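Local coordinates for chloroplast pentatricopeptide repeat protein 10 (Zea mays, PDB 4M59) that binds specific single-stranded RNA elements near chloroplast atpH and psaJ, stabilising mRNA by blocking exonucleases, at residues E131-G136 against V162-E167; V147-G152 against C187-L192; E338-M343 against R352-T357; A303-M308 against V317-L322; Q9-A14 against D32-A37. The protein carries 4 engineered substitutions. All coordinates share one frame; numbering follows the deposited sequence.

Following the chain from its N terminus, contact 5 comes first: it closes the 9-37 loop at the start of the helical superhelix, touching none of the other four contacts. Contacts 1 and 2 cross, because 147-152 lies between 131-136 and 162-167 while 187-192 lies beyond them; they join neighbouring predicted PPR repeats, and Leu164 of contact 1 packs on Val147, Leu148 and Tyr151 of contact 2. Further on, contacts 4 and 3 follow in series, each closing a short connection between antiparallel helices. They also touch, Met343 CG lying 3.6 Å from Tyr320 CD1; contact 4 joins predicted repeats 7 and 8, contact 3 repeats 8 and 9. Both are also reached by the second subunit.

Contact 1 (E131-G136 against V162-E167)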
# COMPACT_ATOMS: atom_id res chain seq x y z
N GLU A 131 19.34 41.20 -2.45
CA GLU A 131 20.12 41.69 -3.58
C GLU A 131 19.20 42.30 -4.63
O GLU A 131 19.48 43.38 -5.16
CB GLU A 131 20.92 40.54 -4.20
CG GLU A 131 22.37 40.89 -4.51
CD GLU A 131 23.14 39.71 -5.06
OE1 GLU A 131 24.39 39.73 -4.98
OE2 GLU A 131 22.51 38.77 -5.57
N LEU A 132 18.11 41.61 -4.93
CA LEU A 132 17.15 42.06 -5.92
C LEU A 132 16.68 43.48 -5.63
O LEU A 132 16.45 44.27 -6.55
CB LEU A 132 15.95 41.11 -5.98
CG LEU A 132 14.64 41.69 -6.52
CD1 LEU A 132 13.71 40.56 -6.94
CD2 LEU A 132 13.98 42.57 -5.48
N ARG A 133 16.52 43.81 -4.35
CA ARG A 133 16.05 45.13 -3.96
C ARG A 133 17.22 46.02 -3.57
O ARG A 133 17.03 47.13 -3.07
CB ARG A 133 15.04 45.02 -2.82
CG ARG A 133 15.66 44.78 -1.46
CD ARG A 133 14.62 44.27 -0.47
NE ARG A 133 13.31 44.86 -0.70
CZ ARG A 133 12.30 44.82 0.16
NH1 ARG A 133 12.46 44.20 1.32
NH2 ARG A 133 11.14 45.38 -0.14
N ARG A 134 18.43 45.53 -3.80
CA ARG A 134 19.62 46.32 -3.55
C ARG A 134 20.05 46.85 -4.88
O ARG A 134 20.90 47.71 -4.97
CB ARG A 134 20.70 45.44 -2.97
CG ARG A 134 21.87 46.18 -2.42
CD ARG A 134 22.55 45.32 -1.40
NE ARG A 134 22.69 43.95 -1.88
CZ ARG A 134 22.59 42.89 -1.09
NH1 ARG A 134 22.34 43.04 0.19
NH2 ARG A 134 22.72 41.68 -1.60
N GLN A 135 19.44 46.30 -5.91
CA GLN A 135 19.69 46.73 -7.26
C GLN A 135 18.59 47.63 -7.70
O GLN A 135 18.42 47.87 -8.89
CB GLN A 135 19.75 45.53 -8.18
CG GLN A 135 20.93 44.65 -7.93
CD GLN A 135 21.09 43.64 -9.00
OE1 GLN A 135 22.15 43.04 -9.14
NE2 GLN A 135 20.05 43.43 -9.77
N GLY A 136 17.81 48.11 -6.75
CA GLY A 136 16.71 48.99 -7.07
C GLY A 136 15.67 48.37 -7.96
O GLY A 136 14.96 49.07 -8.66
N VAL A 162 4.70 40.62 8.95
CA VAL A 162 4.00 41.86 9.24
C VAL A 162 4.76 43.06 8.68
O VAL A 162 4.16 43.98 8.13
CB VAL A 162 3.79 42.06 10.75
CG1 VAL A 162 3.13 43.40 11.03
CG2 VAL A 162 2.97 40.92 11.33
N ALA A 163 6.08 43.03 8.81
CA ALA A 163 6.91 44.10 8.30
C ALA A 163 6.93 44.16 6.79
O ALA A 163 7.03 45.23 6.22
CB ALA A 163 8.31 43.98 8.82
N LEU A 164 6.85 43.01 6.14
CA LEU A 164 6.91 42.98 4.69
C LEU A 164 5.57 43.29 4.12
O LEU A 164 5.45 43.77 3.00
CB LEU A 164 7.37 41.62 4.20
CG LEU A 164 7.58 41.50 2.70
CD1 LEU A 164 8.73 42.34 2.26
CD2 LEU A 164 7.82 40.07 2.35
N LEU A 165 4.53 43.00 4.89
CA LEU A 165 3.20 43.35 4.48
C LEU A 165 3.11 44.85 4.36
O LEU A 165 2.58 45.37 3.40
CB LEU A 165 2.19 42.84 5.50
CG LEU A 165 1.78 41.39 5.34
CD1 LEU A 165 1.02 40.95 6.55
CD2 LEU A 165 0.95 41.22 4.12
N ASP A 166 3.68 45.55 5.34
CA ASP A 166 3.73 47.00 5.31
C ASP A 166 4.45 47.52 4.08
O ASP A 166 3.89 48.31 3.33
CB ASP A 166 4.39 47.55 6.57
CG ASP A 166 3.51 47.41 7.78
OD1 ASP A 166 2.33 47.08 7.63
OD2 ASP A 166 4.01 47.64 8.90
N GLU A 167 5.68 47.08 3.87
CA GLU A 167 6.47 47.51 2.73
C GLU A 167 5.70 47.36 1.42
O GLU A 167 5.53 48.32 0.68
CB GLU A 167 7.78 46.72 2.65
CG GLU A 167 8.52 46.61 3.97
CD GLU A 167 9.80 45.80 3.84
OE1 GLU A 167 10.26 45.59 2.70
OE2 GLU A 167 10.35 45.39 4.88
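Arg133 and Glu167 meet end-on between two successive predicted repeats of the PPR superhelix, an alpha-solenoid of stacked helices. Their side chains cross at about a right angle, yet the guanidinium and carboxylate planes are inclined by only 24°. Two nitrogens of Arg133 converge on a single oxygen of Glu167: NH1 lies 2.9 Å from OE1 and NH2 3.0 Å from OE1, forming a forked salt bridge. The NH1 bond uses the syn lone pair, whereas NH2 meets OE1 nearly along its C-O axis. OE1 is tilted 21° out of the guanidinium plane, and since one acceptor serves two donors, both bonds are well short of straight.

Arg133 is the first residue to leave helical geometry after helix 122-132. With chi1 at 78° its CG sits between the backbone N and the carbonyl carbon, and the chain bends at chi3 before reaching helix 158-170. Glu167 answers with a chain extended beyond CG. Leu164, one turn earlier, also packs on Tyr144 of the intervening helix 141-151. Its CD1 methyl approaches the arginine obliquely, 4.3 Å from Arg133 NH1.

Contact 2 (V147-G152 against C187-L192); sequences VLDVYG and CSRDGL. Engineered in segment 187-192: Ser188 (natural residue Cys).
With chi1 at -57°, the CG of Arg189 stands beside its backbone N, and chi2 (-173°) and chi3 (-177°) then extend the chain straight to NE, carrying it past the carbonyl of Gly152. This is a contact between neighbouring predicted repeats of the PPR alpha-solenoid, at the RNA-binding surface. The carbonyl oxygen meets the side of the arginine chain: Gly152 O is 3.4 Å from Arg189 CD and 3.9 Å from Arg189 CB. It also lies at the edge of the guanidinium, near its plane, with NH1 of Arg189 3.6 Å from Gly152 O, although the pair does not form a hydrogen bond.

The charged end of Arg189 has its main partner in the bound RNA, where NH2 forms a salt bridge with a phosphate. Asp149 packs against a sugar of the same RNA, and its OD1 is salt-bridged to NE of Arg153. To Arg189 it contributes charge alone, since the oxygen lies well out of the guanidinium plane. Replacing Arg189 by an alanine would probably deprive the phosphate of a positive partner and strip the Gly152 carbonyl of the methylene packed against it. After Arg189 the chain turns, Cys187 O accepting from both Leu192 N at 2.9 Å and Gly191 N at 3.3 Å.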
# COMPACT_ATOMS: atom_id res chain seq x y z
N VAL A 147 8.19 35.31 -1.36
CA VAL A 147 9.03 35.53 -0.21
C VAL A 147 8.26 35.32 1.07
O VAL A 147 8.81 34.94 2.08
CB VAL A 147 9.60 36.93 -0.25
CG1 VAL A 147 10.52 37.16 0.90
CG2 VAL A 147 10.32 37.13 -1.54
N LEU A 148 6.96 35.57 1.02
CA LEU A 148 6.10 35.35 2.16
C LEU A 148 6.04 33.88 2.41
O LEU A 148 6.11 33.43 3.54
CB LEU A 148 4.70 35.86 1.86
CG LEU A 148 4.46 37.36 1.94
CD1 LEU A 148 3.07 37.67 1.56
CD2 LEU A 148 4.73 37.82 3.33
N ASP A 149 5.91 33.14 1.33
CA ASP A 149 5.84 31.71 1.41
C ASP A 149 7.13 31.16 1.98
O ASP A 149 7.13 30.12 2.58
CB ASP A 149 5.61 31.15 0.01
CG ASP A 149 5.09 29.75 0.03
OD1 ASP A 149 4.58 29.32 1.07
OD2 ASP A 149 5.19 29.07 -1.00
N VAL A 150 8.22 31.88 1.79
CA VAL A 150 9.50 31.47 2.34
C VAL A 150 9.56 31.75 3.83
O VAL A 150 10.06 30.96 4.60
CB VAL A 150 10.66 32.16 1.62
CG1 VAL A 150 11.94 31.88 2.31
CG2 VAL A 150 10.74 31.67 0.22
N TYR A 151 9.02 32.90 4.23
CA TYR A 151 8.97 33.27 5.63
C TYR A 151 8.11 32.27 6.39
O TYR A 151 8.38 31.96 7.55
CB TYR A 151 8.38 34.67 5.79
CG TYR A 151 9.38 35.79 5.61
CD1 TYR A 151 10.68 35.67 6.05
CD2 TYR A 151 8.99 36.98 5.00
CE1 TYR A 151 11.59 36.70 5.88
CE2 TYR A 151 9.90 38.01 4.83
CZ TYR A 151 11.19 37.87 5.27
OH TYR A 151 12.09 38.90 5.10
N GLY A 152 7.08 31.77 5.72
CA GLY A 152 6.11 30.90 6.36
C GLY A 152 6.53 29.47 6.55
O GLY A 152 5.85 28.71 7.22
N CYS A 187 0.79 31.16 9.49
CA CYS A 187 0.37 31.19 10.87
C CYS A 187 -0.09 29.82 11.30
O CYS A 187 -0.08 29.49 12.48
CB CYS A 187 -0.76 32.19 11.05
SG CYS A 187 -0.33 33.86 10.65
N SER A 188 -0.48 29.01 10.33
CA SER A 188 -0.90 27.64 10.59
C SER A 188 0.29 26.74 10.88
O SER A 188 0.17 25.72 11.56
CB SER A 188 -1.71 27.09 9.41
OG SER A 188 -1.83 25.68 9.50
N ARG A 189 1.46 27.12 10.36
CA ARG A 189 2.65 26.32 10.56
C ARG A 189 3.46 26.70 11.78
O ARG A 189 4.61 26.31 11.90
CB ARG A 189 3.54 26.43 9.33
CG ARG A 189 2.88 26.01 8.06
CD ARG A 189 3.87 25.99 6.91
NE ARG A 189 3.21 25.66 5.66
CZ ARG A 189 2.88 26.55 4.74
NH1 ARG A 189 3.17 27.82 4.92
NH2 ARG A 189 2.28 26.17 3.64
N ASP A 190 2.87 27.46 12.69
CA ASP A 190 3.58 27.84 13.90
C ASP A 190 2.68 27.78 15.11
O ASP A 190 3.16 27.66 16.24
CB ASP A 190 4.18 29.23 13.76
CG ASP A 190 5.16 29.54 14.87
OD1 ASP A 190 4.72 29.98 15.95
OD2 ASP A 190 6.37 29.35 14.67
N GLY A 191 1.38 27.85 14.88
CA GLY A 191 0.41 27.84 15.96
C GLY A 191 -0.03 29.24 16.28
O GLY A 191 -0.44 29.53 17.39
N LEU A 192 0.06 30.12 15.30
CA LEU A 192 -0.31 31.49 15.48
C LEU A 192 -1.74 31.69 15.20
O LEU A 192 -2.09 32.36 14.29
CB LEU A 192 0.45 32.33 14.52
CG LEU A 192 1.94 32.22 14.65
CD1 LEU A 192 2.56 32.97 13.55
CD2 LEU A 192 2.33 32.84 15.92

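Contact 3 (E338-M343 against R352-T357); sequences EMLGEM and RVTWNT
Leu340 opens the contact by setting both of its methyls against the six-membered ring of Trp355. The closest approach is CD2 to Trp355 CZ3, at 3.4 Å, with CD1 following at 4.0 Å from Trp355 CH2. Leucine and indole cross at about a right angle, and CD2 reaches the ring obliquely. A chi1 of 176° sends the Leu340 branch away from its own backbone N and over to the facing helix, where CD1 also lies 4.3 Å from Thr354 CG2.

The two helical segments run antiparallel at 165°, their axes 12.3 Å apart, so side chains span most of the gap; they join two successive predicted repeats of the PPR superhelix. Val374 and Met378 of helix 367-380 also pack on the Trp355 indole.

One turn beyond Leu340, Met343 points its chain at Thr354, the two side chains reaching toward each other tip to tip. A bend at chi3 (57°) swings the methyl round to end 3.9 Å from Thr354 CG2. The two branches of the threonine have different partners: CG2 faces the methionine, while OG1 probably hydrogen-bonds to ND2 of Asn321 on helix 317-328. Pro350 of the connecting loop touches Leu340, Met343 and Trp355 alike.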
# COMPACT_ATOMS: atom_id res chain seq x y z
N GLU A 338 -26.51 -6.19 4.81
CA GLU A 338 -27.63 -5.38 5.23
C GLU A 338 -27.85 -4.33 4.17
O GLU A 338 -28.96 -4.08 3.73
CB GLU A 338 -27.34 -4.67 6.54
CG GLU A 338 -27.21 -5.56 7.76
CD GLU A 338 -26.80 -4.79 9.02
OE1 GLU A 338 -26.52 -3.59 8.93
OE2 GLU A 338 -26.77 -5.40 10.10
N MET A 339 -26.75 -3.72 3.76
CA MET A 339 -26.81 -2.59 2.86
C MET A 339 -27.28 -2.99 1.48
O MET A 339 -27.95 -2.24 0.81
CB MET A 339 -25.46 -1.92 2.79
CG MET A 339 -25.49 -0.59 2.10
SD MET A 339 -24.32 0.54 2.83
CE MET A 339 -25.05 0.73 4.44
N LEU A 340 -26.92 -4.21 1.07
CA LEU A 340 -27.34 -4.73 -0.22
C LEU A 340 -28.85 -4.97 -0.23
O LEU A 340 -29.50 -4.81 -1.26
CB LEU A 340 -26.60 -6.03 -0.54
CG LEU A 340 -27.02 -6.76 -1.82
CD1 LEU A 340 -26.91 -5.84 -3.02
CD2 LEU A 340 -26.19 -8.01 -2.02
N GLY A 341 -29.39 -5.34 0.93
CA GLY A 341 -30.81 -5.57 1.06
C GLY A 341 -31.59 -4.27 1.09
O GLY A 341 -32.60 -4.14 0.43
N GLU A 342 -31.11 -3.31 1.83
CA GLU A 342 -31.77 -2.04 1.87
C GLU A 342 -31.79 -1.45 0.52
O GLU A 342 -32.71 -0.78 0.16
CB GLU A 342 -30.98 -1.14 2.76
CG GLU A 342 -31.49 0.24 2.83
CD GLU A 342 -30.73 1.09 3.82
OE1 GLU A 342 -30.18 0.55 4.79
OE2 GLU A 342 -30.67 2.31 3.64
N MET A 343 -30.74 -1.70 -0.24
CA MET A 343 -30.72 -1.25 -1.61
C MET A 343 -31.92 -1.77 -2.31
O MET A 343 -32.80 -1.03 -2.62
CB MET A 343 -29.50 -1.73 -2.36
CG MET A 343 -28.24 -1.16 -1.90
SD MET A 343 -26.81 -1.86 -2.64
CE MET A 343 -27.21 -1.54 -4.29
N ARG A 352 -23.50 -4.41 -12.10
CA ARG A 352 -22.31 -5.25 -12.22
C ARG A 352 -21.17 -4.71 -11.36
O ARG A 352 -20.20 -5.40 -11.08
CB ARG A 352 -21.86 -5.34 -13.68
CG ARG A 352 -22.99 -5.50 -14.67
CD ARG A 352 -23.21 -4.22 -15.48
NE ARG A 352 -22.81 -4.38 -16.87
CZ ARG A 352 -23.16 -3.55 -17.85
NH1 ARG A 352 -23.90 -2.48 -17.58
NH2 ARG A 352 -22.75 -3.77 -19.09
N VAL A 353 -21.32 -3.45 -10.96
CA VAL A 353 -20.32 -2.77 -10.17
C VAL A 353 -20.57 -3.04 -8.72
O VAL A 353 -19.66 -3.18 -7.94
CB VAL A 353 -20.42 -1.27 -10.38
CG1 VAL A 353 -19.28 -0.58 -9.70
CG2 VAL A 353 -20.42 -0.96 -11.85
N THR A 354 -21.85 -3.10 -8.39
CA THR A 354 -22.27 -3.40 -7.05
C THR A 354 -21.79 -4.77 -6.66
O THR A 354 -21.17 -4.93 -5.63
CB THR A 354 -23.77 -3.35 -6.94
OG1 THR A 354 -24.21 -2.02 -7.20
CG2 THR A 354 -24.21 -3.74 -5.58
N TRP A 355 -22.04 -5.76 -7.50
CA TRP A 355 -21.63 -7.11 -7.20
C TRP A 355 -20.13 -7.27 -7.12
O TRP A 355 -19.62 -7.93 -6.23
CB TRP A 355 -22.17 -8.06 -8.25
CG TRP A 355 -23.62 -8.04 -8.33
CD1 TRP A 355 -24.36 -7.72 -9.40
CD2 TRP A 355 -24.53 -8.34 -7.28
NE1 TRP A 355 -25.68 -7.80 -9.10
CE2 TRP A 355 -25.81 -8.19 -7.80
CE3 TRP A 355 -24.39 -8.73 -5.96
CZ2 TRP A 355 -26.94 -8.41 -7.04
CZ3 TRP A 355 -25.50 -8.95 -5.22
CH2 TRP A 355 -26.76 -8.79 -5.75
N ASN A 356 -19.43 -6.69 -8.09
CA ASN A 356 -17.98 -6.79 -8.16
C ASN A 356 -17.34 -6.14 -6.95
O ASN A 356 -16.31 -6.60 -6.45
CB ASN A 356 -17.46 -6.15 -9.45
CG ASN A 356 -16.27 -6.88 -10.02
OD1 ASN A 356 -15.21 -6.96 -9.40
ND2 ASN A 356 -16.43 -7.41 -11.23
N THR A 357 -17.96 -5.06 -6.48
CA THR A 357 -17.50 -4.38 -5.31
C THR A 357 -17.67 -5.33 -4.15
O THR A 357 -16.80 -5.47 -3.32
CB THR A 357 -18.30 -3.10 -5.09
OG1 THR A 357 -18.16 -2.26 -6.24
CG2 THR A 357 -17.80 -2.36 -3.92

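Contact 4 (A303-M308 against V317-L322); sequences ALFDQM and VNTYNL
Phe305 and Tyr320 form a T-shaped pair that dominates the aromatic part of this contact. The edge of the phenylalanine is directed at the face of the tyrosine, with ring planes at 84° and centroids 5.3 Å apart. The leading edge atoms are CE2, 3.7 Å from Tyr320 CE1, and CZ, which stands over the tyrosine face but offset toward its rim. CG of Phe305 stands anti to the backbone N (chi1 -165°), a torsion that brings the Phe305 ring to Tyr320 of helix 317-328. Lys309, one turn later, makes a cation-pi interaction with the phenylalanine ring.

Apolar packing on a methyl extends the interface beside the rings. The methyl of Thr319 is the shared target: Phe305 CE1 lies 4.1 Å from Thr319 CG2, and Met308, its chain fully extended, brings CE to 4.4 Å from Thr319 CG2. Pro315 of the connecting loop touches both aromatic rings. A serine in place of Phe305 would probably leave the tyrosine face without its edge partner, the Thr319 methyl with less cover and the Lys309 cation without its ring.

The polar ends turn elsewhere. Thr319 OG1 is hydrogen-bonded to OD1 of Asn316, just ahead of the segment, and Tyr320 OH has a weak bond to OE2 of Glu342. The contact also meets the second subunit: Met308 packs on Gln593 of that chain.

The segments run at 161° to each other, their axes 12.5 Å apart: the antiparallel helix packing between successive repeats from which PPR alpha-solenoids are built.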
# COMPACT_ATOMS: atom_id res chain seq x y z
N ALA A 303 -22.44 7.21 9.47
CA ALA A 303 -23.33 8.08 10.20
C ALA A 303 -23.91 9.13 9.28
O ALA A 303 -25.10 9.38 9.33
CB ALA A 303 -22.61 8.71 11.33
N LEU A 304 -23.09 9.73 8.43
CA LEU A 304 -23.62 10.73 7.51
C LEU A 304 -24.60 10.05 6.61
O LEU A 304 -25.61 10.63 6.23
CB LEU A 304 -22.53 11.36 6.64
CG LEU A 304 -22.95 12.44 5.63
CD1 LEU A 304 -21.79 13.34 5.34
CD2 LEU A 304 -23.48 11.90 4.31
N PHE A 305 -24.28 8.82 6.25
CA PHE A 305 -25.08 8.15 5.27
C PHE A 305 -26.47 7.94 5.84
O PHE A 305 -27.44 8.01 5.12
CB PHE A 305 -24.44 6.85 4.82
CG PHE A 305 -25.03 6.32 3.57
CD1 PHE A 305 -25.34 7.16 2.54
CD2 PHE A 305 -25.29 4.99 3.43
CE1 PHE A 305 -25.89 6.69 1.41
CE2 PHE A 305 -25.84 4.52 2.29
CZ PHE A 305 -26.13 5.37 1.29
N ASP A 306 -26.53 7.71 7.14
CA ASP A 306 -27.81 7.57 7.83
C ASP A 306 -28.61 8.86 7.73
O ASP A 306 -29.84 8.84 7.70
CB ASP A 306 -27.59 7.21 9.30
CG ASP A 306 -27.66 5.72 9.55
OD1 ASP A 306 -27.95 4.96 8.60
OD2 ASP A 306 -27.43 5.30 10.71
N GLN A 307 -27.90 9.99 7.68
CA GLN A 307 -28.54 11.30 7.64
C GLN A 307 -28.98 11.70 6.23
O GLN A 307 -30.09 12.18 6.03
CB GLN A 307 -27.62 12.36 8.23
CG GLN A 307 -27.65 12.43 9.75
CD GLN A 307 -27.34 11.10 10.40
OE1 GLN A 307 -27.25 10.07 9.73
NE2 GLN A 307 -27.16 11.11 11.72
N MET A 308 -28.10 11.50 5.26
CA MET A 308 -28.41 11.85 3.88
C MET A 308 -29.79 11.31 3.49
O MET A 308 -30.42 11.81 2.56
CB MET A 308 -27.35 11.30 2.92
CG MET A 308 -27.69 11.50 1.45
SD MET A 308 -26.51 10.70 0.35
CE MET A 308 -27.33 10.91 -1.23
N VAL A 317 -27.29 3.91 -6.96
CA VAL A 317 -26.40 2.76 -6.95
C VAL A 317 -24.96 3.19 -6.88
O VAL A 317 -24.14 2.51 -6.29
CB VAL A 317 -26.57 1.93 -8.19
CG1 VAL A 317 -26.07 0.55 -7.93
CG2 VAL A 317 -28.01 1.87 -8.57
N ASN A 318 -24.64 4.32 -7.49
CA ASN A 318 -23.29 4.81 -7.49
C ASN A 318 -22.89 5.24 -6.11
O ASN A 318 -21.77 5.04 -5.69
CB ASN A 318 -23.17 6.00 -8.42
CG ASN A 318 -23.81 5.75 -9.74
OD1 ASN A 318 -24.11 4.62 -10.09
ND2 ASN A 318 -24.02 6.81 -10.50
N THR A 319 -23.84 5.84 -5.41
CA THR A 319 -23.62 6.25 -4.04
C THR A 319 -23.45 5.04 -3.13
O THR A 319 -22.57 5.01 -2.28
CB THR A 319 -24.80 7.08 -3.55
OG1 THR A 319 -25.11 8.07 -4.52
CG2 THR A 319 -24.46 7.75 -2.26
N TYR A 320 -24.29 4.04 -3.33
CA TYR A 320 -24.22 2.83 -2.53
C TYR A 320 -22.94 2.06 -2.77
O TYR A 320 -22.31 1.62 -1.83
CB TYR A 320 -25.43 1.96 -2.81
CG TYR A 320 -26.60 2.17 -1.88
CD1 TYR A 320 -26.55 1.78 -0.56
CD2 TYR A 320 -27.78 2.73 -2.32
CE1 TYR A 320 -27.61 1.96 0.28
CE2 TYR A 320 -28.84 2.92 -1.49
CZ TYR A 320 -28.74 2.53 -0.19
OH TYR A 320 -29.80 2.70 0.66
N ASN A 321 -22.55 1.88 -4.03
CA ASN A 321 -21.32 1.17 -4.34
C ASN A 321 -20.14 1.83 -3.69
O ASN A 321 -19.20 1.19 -3.26
CB ASN A 321 -21.05 1.15 -5.83
CG ASN A 321 -22.16 0.55 -6.61
OD1 ASN A 321 -22.32 0.83 -7.78
ND2 ASN A 321 -22.94 -0.29 -5.96
N LEU A 322 -20.20 3.15 -3.65
CA LEU A 322 -19.18 3.95 -3.05
C LEU A 322 -19.04 3.55 -1.61
O LEU A 322 -17.94 3.32 -1.12
CB LEU A 322 -19.58 5.41 -3.17
CG LEU A 322 -18.70 6.54 -2.68
CD1 LEU A 322 -18.84 7.66 -3.65
CD2 LEU A 322 -19.11 7.03 -1.31

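Contact 5 (Q9-A14 against D32-A37); sequences QVLVLA and DELLRA
At the N-terminal end of the helical superhelix, Leu11 of helix 8-16 projects onto Glu33 and Leu34 of the short, irregular helix 31-35. Leu11 and Glu33 approach from opposite directions. The glutamate offers its CG methylene as much as its carboxylate group: Leu11 CD2 is 4.0 Å from Glu33 CG, and Leu11 CD1 is 4.0 Å from Glu33 OE2. Both methyls thus press on the glutamate from one side, CD2 nearer CG and CD1 nearer the carboxylate, in a contact of van der Waals character.

Glu33 can be met in this way because its chi1 of -167° carries CG away from the backbone N and the chain stays extended beyond it, pointing at the leucine, so that CG and the carboxylate meet its methyls. Its charge is met separately, by a salt bridge from OE2 to NH2 of Arg30, and Leu11 also packs on Arg30.

The second partner of Leu11 is apolar. Its CD2 methyl reaches CD2 of Leu34 at 4.2 Å, linking it to further helices: Leu34 packs on Leu27 of helix 23-29, Leu42 of helix 39-47 and Trp61 of helix 52-65. Leu11 CD2 therefore touches both a buried leucine and a partly exposed glutamate. Packing of short successive helices through such apolar side chains is consistent with the N-terminal end of the PPR alpha-solenoid.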
# COMPACT_ATOMS: atom_id res chain seq x y z
N GLN A 9 18.12 28.49 -38.65
CA GLN A 9 17.16 27.39 -38.71
C GLN A 9 17.86 26.07 -39.00
O GLN A 9 17.36 25.00 -38.64
CB GLN A 9 16.10 27.68 -39.77
CG GLN A 9 15.17 28.83 -39.43
CD GLN A 9 14.05 28.99 -40.44
OE1 GLN A 9 13.43 30.05 -40.53
NE2 GLN A 9 13.78 27.94 -41.20
N VAL A 10 19.01 26.14 -39.66
CA VAL A 10 19.77 24.97 -40.00
C VAL A 10 20.68 24.63 -38.86
O VAL A 10 21.03 23.47 -38.65
CB VAL A 10 20.64 25.24 -41.21
CG1 VAL A 10 21.25 23.96 -41.71
CG2 VAL A 10 19.81 25.90 -42.29
N LEU A 11 21.09 25.62 -38.10
CA LEU A 11 22.01 25.30 -37.04
C LEU A 11 21.30 24.80 -35.80
O LEU A 11 21.81 23.98 -35.08
CB LEU A 11 22.86 26.50 -36.69
CG LEU A 11 24.20 26.07 -36.15
CD1 LEU A 11 24.97 25.40 -37.24
CD2 LEU A 11 24.90 27.28 -35.74
N VAL A 12 20.12 25.31 -35.55
CA VAL A 12 19.36 24.83 -34.42
C VAL A 12 19.18 23.33 -34.49
O VAL A 12 19.41 22.62 -33.53
CB VAL A 12 18.00 25.49 -34.38
CG1 VAL A 12 17.10 24.75 -33.43
CG2 VAL A 12 18.13 26.93 -33.98
N LEU A 13 18.78 22.85 -35.66
CA LEU A 13 18.52 21.44 -35.85
C LEU A 13 19.72 20.58 -35.52
O LEU A 13 19.58 19.42 -35.15
CB LEU A 13 18.09 21.17 -37.28
CG LEU A 13 16.78 21.79 -37.75
CD1 LEU A 13 16.47 21.36 -39.18
CD2 LEU A 13 15.68 21.36 -36.83
N ALA A 14 20.91 21.14 -35.68
CA ALA A 14 22.12 20.39 -35.40
C ALA A 14 22.15 20.13 -33.93
O ALA A 14 22.15 18.99 -33.50
CB ALA A 14 23.34 21.18 -35.82
N ASP A 32 32.25 29.80 -33.96
CA ASP A 32 32.27 31.16 -34.47
C ASP A 32 30.98 31.50 -35.16
O ASP A 32 30.63 32.66 -35.30
CB ASP A 32 33.42 31.34 -35.44
CG ASP A 32 34.71 30.84 -34.89
OD1 ASP A 32 34.88 30.88 -33.65
OD2 ASP A 32 35.56 30.39 -35.69
N GLU A 33 30.28 30.47 -35.62
CA GLU A 33 28.96 30.66 -36.22
C GLU A 33 27.98 30.98 -35.11
O GLU A 33 26.96 31.63 -35.32
CB GLU A 33 28.53 29.40 -36.96
CG GLU A 33 27.32 29.60 -37.87
CD GLU A 33 27.15 28.47 -38.86
OE1 GLU A 33 28.03 27.59 -38.92
OE2 GLU A 33 26.13 28.46 -39.59
N LEU A 34 28.32 30.51 -33.91
CA LEU A 34 27.53 30.78 -32.72
C LEU A 34 27.76 32.19 -32.20
O LEU A 34 26.82 32.90 -31.86
CB LEU A 34 27.88 29.77 -31.63
CG LEU A 34 27.45 28.35 -31.91
CD1 LEU A 34 28.05 27.40 -30.92
CD2 LEU A 34 25.96 28.29 -31.85
N LEU A 35 29.00 32.61 -32.14
CA LEU A 35 29.26 33.90 -31.54
C LEU A 35 28.64 35.07 -32.29
O LEU A 35 28.43 36.13 -31.74
CB LEU A 35 30.75 34.12 -31.35
CG LEU A 35 31.47 33.09 -30.50
CD1 LEU A 35 32.91 33.25 -30.72
CD2 LEU A 35 31.17 33.29 -29.08
N ARG A 36 28.37 34.86 -33.57
CA ARG A 36 27.78 35.91 -34.40
C ARG A 36 26.27 35.71 -34.49
O ARG A 36 25.56 36.54 -35.04
CB ARG A 36 28.39 35.90 -35.80
CG ARG A 36 29.65 36.74 -35.92
CD ARG A 36 30.56 36.22 -37.02
NE ARG A 36 29.86 36.08 -38.28
CZ ARG A 36 29.93 35.01 -39.07
NH1 ARG A 36 29.25 34.97 -40.21
NH2 ARG A 36 30.68 33.98 -38.71
N ALA A 37 25.79 34.60 -33.94
CA ALA A 37 24.37 34.29 -33.96
C ALA A 37 23.67 34.87 -32.75
O ALA A 37 24.25 34.93 -31.66
CB ALA A 37 24.16 32.78 -34.03